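Local coordinates for aspartate Carbamoyltransferase Regulatory Chain (Moritella profunda, PDB 2BE7), which probably serves as the regulatory subunit of aspartate carbamoyltransferase, passing allosteric effector signals to the catalytic chains through a zinc-binding domain, at residues 72-77 with 94-99. Sequence-based numbering, arbitrary orientation.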
loop_
_atom_site.group_PDB
_atom_site.type_symbol
_atom_site.label_atom_id
_atom_site.label_comp_id
_atom_site.label_asym_id
_atom_site.label_seq_id
_atom_site.Cartn_x
_atom_site.Cartn_y
_atom_site.Cartn_z
ATOM N N GLN D 72 41.599 -13.029 -25.421
ATOM C CA GLN D 72 40.375 -13.087 -24.606
ATOM C C GLN D 72 40.354 -14.317 -23.694
ATOM O O GLN D 72 39.828 -14.271 -22.581
ATOM C CB GLN D 72 39.131 -13.075 -25.490
ATOM C CG GLN D 72 38.852 -11.735 -26.150
ATOM C CD GLN D 72 38.346 -10.686 -25.169
ATOM O OE1 GLN D 72 37.179 -10.295 -25.207
ATOM N NE2 GLN D 72 39.223 -10.230 -24.286
ATOM N N LEU D 73 40.966 -15.398 -24.175
ATOM C CA LEU D 73 41.049 -16.663 -23.449
ATOM C C LEU D 73 41.931 -16.588 -22.204
ATOM O O LEU D 73 41.818 -17.423 -21.311
ATOM C CB LEU D 73 41.606 -17.756 -24.367
ATOM C CG LEU D 73 40.958 -17.970 -25.741
ATOM C CD1 LEU D 73 41.661 -19.104 -26.495
ATOM C CD2 LEU D 73 39.469 -18.258 -25.608
ATOM N N ALA D 74 42.803 -15.586 -22.154
ATOM C CA ALA D 74 43.801 -15.438 -21.087
ATOM C C ALA D 74 43.249 -15.433 -19.657
ATOM O O ALA D 74 44.003 -15.591 -18.699
ATOM C CB ALA D 74 44.623 -14.165 -21.322
ATOM N N LEU D 75 41.947 -15.229 -19.507
ATOM C CA LEU D 75 41.330 -15.183 -18.183
ATOM C C LEU D 75 40.812 -16.549 -17.711
ATOM O O LEU D 75 40.771 -16.822 -16.515
ATOM C CB LEU D 75 40.225 -14.121 -18.169
ATOM C CG LEU D 75 40.790 -12.702 -17.997
ATOM C CD1 LEU D 75 39.971 -11.674 -18.755
ATOM C CD2 LEU D 75 40.897 -12.336 -16.508
ATOM N N LEU D 76 40.426 -17.402 -18.653
ATOM C CA LEU D 76 40.023 -18.776 -18.336
ATOM C C LEU D 76 41.218 -19.737 -18.260
ATOM O O LEU D 76 41.123 -20.801 -17.637
ATOM C CB LEU D 76 39.024 -19.289 -19.372
ATOM C CG LEU D 76 37.649 -18.627 -19.358
ATOM C CD1 LEU D 76 36.871 -19.083 -20.583
ATOM C CD2 LEU D 76 36.884 -18.934 -18.066
ATOM N N ALA D 77 42.325 -19.350 -18.895
ATOM C CA ALA D 77 43.532 -20.171 -18.965
ATOM C C ALA D 77 44.723 -19.315 -19.391
ATOM O O ALA D 77 45.170 -19.406 -20.538
ATOM C CB ALA D 77 43.335 -21.309 -19.946
ATOM N N HIS D 94 51.512 -17.997 -30.836
ATOM C CA HIS D 94 51.039 -16.881 -30.006
ATOM C C HIS D 94 50.779 -17.358 -28.578
ATOM O O HIS D 94 50.004 -18.295 -28.359
ATOM C CB HIS D 94 49.751 -16.264 -30.581
ATOM C CG HIS D 94 49.930 -15.613 -31.919
ATOM N N SER D 95 51.455 -16.739 -27.615
ATOM C CA SER D 95 51.132 -16.922 -26.200
ATOM C C SER D 95 50.167 -15.818 -25.798
ATOM O O SER D 95 49.893 -14.907 -26.588
ATOM C CB SER D 95 52.389 -16.881 -25.332
ATOM O OG SER D 95 53.108 -18.093 -25.453
ATOM N N LEU D 96 49.651 -15.899 -24.578
ATOM C CA LEU D 96 48.636 -14.958 -24.118
ATOM C C LEU D 96 49.164 -13.970 -23.088
ATOM O O LEU D 96 49.894 -14.342 -22.168
ATOM C CB LEU D 96 47.450 -15.717 -23.520
ATOM C CG LEU D 96 46.923 -16.909 -24.318
ATOM C CD1 LEU D 96 45.684 -17.480 -23.636
ATOM C CD2 LEU D 96 46.620 -16.525 -25.760
ATOM N N THR D 97 48.800 -12.706 -23.273
ATOM C CA THR D 97 48.835 -11.704 -22.207
ATOM C C THR D 97 47.399 -11.262 -21.970
ATOM O O THR D 97 46.549 -11.366 -22.860
ATOM C CB THR D 97 49.655 -10.446 -22.571
ATOM O OG1 THR D 97 50.854 -10.821 -23.256
ATOM C CG2 THR D 97 50.024 -9.652 -21.311
ATOM N N LEU D 98 47.140 -10.770 -20.766
ATOM C CA LEU D 98 45.846 -10.200 -20.422
ATOM C C LEU D 98 45.506 -9.083 -21.415
ATOM O O LEU D 98 46.361 -8.243 -21.703
ATOM C CB LEU D 98 45.889 -9.660 -18.986
ATOM C CG LEU D 98 44.767 -10.068 -18.032
ATOM C CD1 LEU D 98 44.532 -11.572 -18.012
ATOM C CD2 LEU D 98 45.090 -9.573 -16.631
ATOM N N PRO D 99 44.270 -9.072 -21.960
ATOM C CA PRO D 99 43.890 -7.995 -22.870
ATOM C C PRO D 99 43.473 -6.764 -22.077
ATOM O O PRO D 99 43.484 -6.787 -20.849
ATOM C CB PRO D 99 42.697 -8.578 -23.621
ATOM C CG PRO D 99 42.055 -9.478 -22.641
ATOM C CD PRO D 99 43.157 -10.016 -21.751
#
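Ala74 and Leu98 bring their CA atoms to 5.7 Å of each other where the turn 72-77, helical in phi/psi through Leu76, meets the extended, irregular segment 94-99, and Gln72 lies opposite Pro99. The extended segment leaves strand 89-94, outermost within this chain in the antiparallel sheet of the allosteric domain, and runs on to strand 101-102 in the sheet of the zinc domain, so it probably acts as the connection between the two domains. No hydrogen bond joins the two segments; the contact is almost wholly apolar.

Ala74 sits at its middle. Its CB points at segment 94-99 and lies 3.9 Å from Leu96 CB. The same methyl is 3.7 Å from the carbonyl O of Thr97, whose own CB is directed away from the turn. Leu96 sets CG beside its backbone N, anti to the carbonyl carbon (chi1 -46°), and its CD1 lies against the backbone of the turn, 3.8 Å from Ala74 N and close to Leu73 CB. Elsewhere in the contact, Leu98 and Leu75 cross at about a right angle, with Leu98 CD1 3.9 Å from Leu75 CG and nearly as close to CD2 of the same residue. Ile126 of strand 124-129 touches Leu75, Leu98 and Pro99, which brings the zinc domain into this apolar cluster.

Gln72 starts out away from segment 94-99, but its chain bends at chi2 (-72°) and the amide comes back, the side chain crossing that of Pro99 with NE2 3.4 Å from CG of the proline. That amide is held beyond the segment, NE2 bonding to Glu101 O and OE1 to Glu103 N, and thus ties the turn to the chain around strand 101-102. At the far end of the turn, Leu96 CD1 lies 3.7 Å from the carbonyl O of Ala77.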